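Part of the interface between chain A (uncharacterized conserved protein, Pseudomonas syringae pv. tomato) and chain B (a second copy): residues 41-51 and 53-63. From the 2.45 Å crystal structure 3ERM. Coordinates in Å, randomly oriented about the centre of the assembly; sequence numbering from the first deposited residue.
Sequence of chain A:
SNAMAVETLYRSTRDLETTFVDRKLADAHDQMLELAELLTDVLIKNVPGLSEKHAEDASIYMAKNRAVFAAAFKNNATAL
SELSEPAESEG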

# COMPACT_ATOMS: atom_id res chain seq x y z
N ASP A 41 -6.54 -6.63 6.65
CA ASP A 41 -6.13 -7.65 7.53
C ASP A 41 -4.63 -7.74 7.75
O ASP A 41 -4.20 -8.01 8.90
CB ASP A 41 -6.63 -9.01 7.13
CG ASP A 41 -6.16 -10.07 8.14
OD1 ASP A 41 -6.48 -9.90 9.37
OD2 ASP A 41 -5.39 -11.00 7.73
N VAL A 42 -3.83 -7.56 6.69
CA VAL A 42 -2.37 -7.67 6.90
C VAL A 42 -1.87 -6.47 7.69
O VAL A 42 -0.95 -6.59 8.48
CB VAL A 42 -1.49 -7.92 5.61
CG1 VAL A 42 -2.17 -8.83 4.60
CG2 VAL A 42 -1.04 -6.64 4.99
N LEU A 43 -2.51 -5.31 7.51
CA LEU A 43 -2.10 -4.11 8.21
C LEU A 43 -2.40 -4.15 9.69
O LEU A 43 -1.52 -3.83 10.51
CB LEU A 43 -2.69 -2.87 7.57
CG LEU A 43 -2.13 -2.48 6.19
CD1 LEU A 43 -2.86 -1.20 5.72
CD2 LEU A 43 -0.62 -2.25 6.23
N ILE A 44 -3.62 -4.53 10.06
CA ILE A 44 -3.86 -4.63 11.52
C ILE A 44 -3.01 -5.73 12.18
O ILE A 44 -2.68 -5.62 13.37
CB ILE A 44 -5.36 -4.79 11.95
CG1 ILE A 44 -5.97 -6.11 11.48
CG2 ILE A 44 -6.15 -3.59 11.49
CD1 ILE A 44 -7.24 -6.51 12.29
N LYS A 45 -2.62 -6.77 11.43
CA LYS A 45 -1.76 -7.81 12.01
C LYS A 45 -0.30 -7.38 12.08
O LYS A 45 0.48 -8.04 12.73
CB LYS A 45 -1.86 -9.15 11.27
CG LYS A 45 -3.06 -9.99 11.62
CD LYS A 45 -3.40 -10.89 10.45
CE LYS A 45 -4.31 -12.07 10.81
NZ LYS A 45 -4.66 -12.86 9.57
N ASN A 46 0.08 -6.28 11.42
CA ASN A 46 1.53 -6.02 11.29
C ASN A 46 1.95 -4.65 11.70
O ASN A 46 3.14 -4.37 11.76
CB ASN A 46 2.04 -6.30 9.86
CG ASN A 46 2.10 -7.79 9.56
OD1 ASN A 46 2.97 -8.52 10.07
ND2 ASN A 46 1.14 -8.26 8.79
N VAL A 47 0.99 -3.79 11.97
CA VAL A 47 1.33 -2.44 12.41
C VAL A 47 0.72 -2.20 13.79
O VAL A 47 -0.46 -1.84 13.89
CB VAL A 47 0.87 -1.38 11.39
CG1 VAL A 47 1.46 0.00 11.76
CG2 VAL A 47 1.28 -1.79 9.97
N PRO A 48 1.52 -2.43 14.86
CA PRO A 48 1.00 -2.39 16.25
C PRO A 48 0.45 -1.01 16.58
O PRO A 48 1.14 -0.03 16.40
CB PRO A 48 2.25 -2.67 17.13
CG PRO A 48 3.19 -3.46 16.21
CD PRO A 48 2.92 -2.92 14.79
N GLY A 49 -0.77 -0.93 17.08
CA GLY A 49 -1.29 0.34 17.42
C GLY A 49 -2.12 0.98 16.33
O GLY A 49 -2.76 2.01 16.58
N LEU A 50 -2.12 0.41 15.13
CA LEU A 50 -2.95 0.93 14.04
C LEU A 50 -4.40 0.51 14.28
O LEU A 50 -4.68 -0.68 14.44
CB LEU A 50 -2.45 0.39 12.70
CG LEU A 50 -3.17 0.90 11.45
CD1 LEU A 50 -3.07 2.45 11.27
CD2 LEU A 50 -2.61 0.18 10.22
N SER A 51 -5.33 1.45 14.29
CA SER A 51 -6.71 1.10 14.49
C SER A 51 -7.36 0.48 13.25
O SER A 51 -6.95 0.71 12.11
CB SER A 51 -7.52 2.32 14.92
OG SER A 51 -7.72 3.18 13.83
N LYS B 53 3.02 9.01 12.74
CA LYS B 53 3.77 7.88 13.22
C LYS B 53 3.18 6.57 12.69
O LYS B 53 3.89 5.67 12.20
CB LYS B 53 3.77 7.93 14.73
CG LYS B 53 4.02 6.61 15.41
CD LYS B 53 3.49 6.67 16.86
CE LYS B 53 3.13 5.26 17.40
NZ LYS B 53 4.04 4.17 16.92
N HIS B 54 1.86 6.47 12.75
CA HIS B 54 1.23 5.28 12.27
C HIS B 54 1.42 5.19 10.78
O HIS B 54 1.71 4.10 10.28
CB HIS B 54 -0.22 5.22 12.69
CG HIS B 54 -0.37 4.90 14.14
ND1 HIS B 54 -1.48 5.25 14.88
CD2 HIS B 54 0.47 4.28 14.99
CE1 HIS B 54 -1.33 4.83 16.11
NE2 HIS B 54 -0.15 4.25 16.21
N ALA B 55 1.31 6.32 10.08
CA ALA B 55 1.50 6.36 8.60
C ALA B 55 2.91 5.85 8.23
O ALA B 55 3.04 4.98 7.39
CB ALA B 55 1.26 7.77 8.05
N GLU B 56 3.94 6.38 8.92
CA GLU B 56 5.33 5.91 8.84
C GLU B 56 5.46 4.40 9.04
O GLU B 56 5.95 3.71 8.15
CB GLU B 56 6.18 6.57 9.93
CG GLU B 56 7.10 7.72 9.51
CD GLU B 56 7.39 8.69 10.69
OE1 GLU B 56 7.32 8.24 11.87
OE2 GLU B 56 7.67 9.90 10.45
N ASP B 57 5.01 3.90 10.20
CA ASP B 57 5.03 2.47 10.50
C ASP B 57 4.41 1.60 9.41
O ASP B 57 4.95 0.58 9.07
CB ASP B 57 4.30 2.18 11.80
CG ASP B 57 4.99 2.82 13.01
OD1 ASP B 57 6.12 3.35 12.84
OD2 ASP B 57 4.40 2.78 14.12
N ALA B 58 3.28 2.03 8.85
CA ALA B 58 2.57 1.28 7.85
C ALA B 58 3.36 1.29 6.54
O ALA B 58 3.52 0.23 5.87
CB ALA B 58 1.17 1.88 7.64
N SER B 59 3.85 2.48 6.17
CA SER B 59 4.62 2.66 4.95
C SER B 59 5.89 1.85 4.99
O SER B 59 6.22 1.18 4.01
CB SER B 59 4.98 4.12 4.78
OG SER B 59 3.80 4.83 4.46
N ILE B 60 6.59 1.89 6.14
CA ILE B 60 7.84 1.15 6.25
C ILE B 60 7.52 -0.33 6.14
O ILE B 60 8.18 -1.05 5.41
CB ILE B 60 8.59 1.45 7.58
CG1 ILE B 60 9.29 2.79 7.45
CG2 ILE B 60 9.62 0.37 7.90
CD1 ILE B 60 9.91 3.19 8.71
N TYR B 61 6.46 -0.76 6.79
CA TYR B 61 6.10 -2.17 6.69
C TYR B 61 5.84 -2.66 5.24
O TYR B 61 6.16 -3.81 4.89
CB TYR B 61 4.87 -2.53 7.57
CG TYR B 61 4.48 -3.99 7.35
CD1 TYR B 61 5.17 -5.03 8.00
CD2 TYR B 61 3.47 -4.34 6.41
CE1 TYR B 61 4.85 -6.37 7.74
CE2 TYR B 61 3.14 -5.67 6.17
CZ TYR B 61 3.82 -6.67 6.83
OH TYR B 61 3.48 -7.97 6.61
N MSE B 62 5.23 -1.80 4.43
CA MSE B 62 4.83 -2.21 3.11
C MSE B 62 6.05 -2.08 2.22
O MSE B 62 6.30 -2.96 1.38
CB MSE B 62 3.70 -1.31 2.56
CG MSE B 62 2.38 -1.48 3.31
SE MSE B 62 0.92 -0.56 2.38
CE MSE B 62 1.00 1.09 3.38
N ALA B 63 6.79 -0.98 2.39
CA ALA B 63 7.94 -0.69 1.51
C ALA B 63 9.02 -1.76 1.71
O ALA B 63 9.70 -2.17 0.78
CB ALA B 63 8.51 0.71 1.83

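The centre of this contact is Val A47, a buried residue that opens a turn. Its CA-to-CB bond points toward the chain B helix, and its two methyls spread over the helix surface: CG2 lies 3.9 Å from Ala B58 CA and 4.3 Å from Ala B58 CB, while CG1 packs 3.6 Å from Asp B57 CB. Alanine suits the position it meets. With a side chain of one methyl, Ala B58 lets the chain A backbone come close, so that Val A47 CA and Ala B58 CA are 6.0 Å apart. The branched valine is compact enough to fit this gap, yet broad enough to reach Tyr B61, whose CB is 4.4 Å from Val A47 CG2.

Around this centre, longer apolar side chains extend the packing. Leu A43 leaves its backbone sideways, but its end comes nearer, bringing CD2 to 4.3 Å from CG of the selenomethionine Met B62. Farther along, Leu A50 CD1 rests 4.2 Å from His B54 CB.

Tyr B61, which has more area covered than any other residue here, carries the contact from apolar to polar. Asn A46 sets its CB over one face of the tyrosine ring, 3.6 Å from the ring centroid and 17° off the normal, a CH-pi contact. The asparagine amide is turned back to its own helix, where ND2 donates to Val A42 O at 2.7 Å. This bond satisfies one amide hydrogen and helps to fix the side chain above the ring. Asn A46 ND2 also lies 3.2 Å from Tyr B61 OH, but the angle is too poor for a hydrogen bond.

At the other end, a type II turn from Val A47 to Leu A50, closed by Leu A50 N donating to Val A47 O at 3.1 Å, lays its backbone against His B54. Gly A49 C and Leu A50 N lie over one face of the imidazole, and Gly A49 O is 3.2 Å from His B54 CE1. Glycine fits because at its backbone angles, with phi at 95°, a CB would be jammed against the preceding carbonyl oxygen; toward the histidine, an ideal CB would lie 3.4 Å from His B54 NE2, close but within ordinary contact.

At the polar edge, Lys B53 NZ forms a salt bridge with Asp B57 OD2 at 3.1 Å, pairing the aspartate's charge within its own helix while its CB packs on valine. No hydrogen bond crosses between the stretches; close packing, burying 483 Å² in all, accounts for their contact.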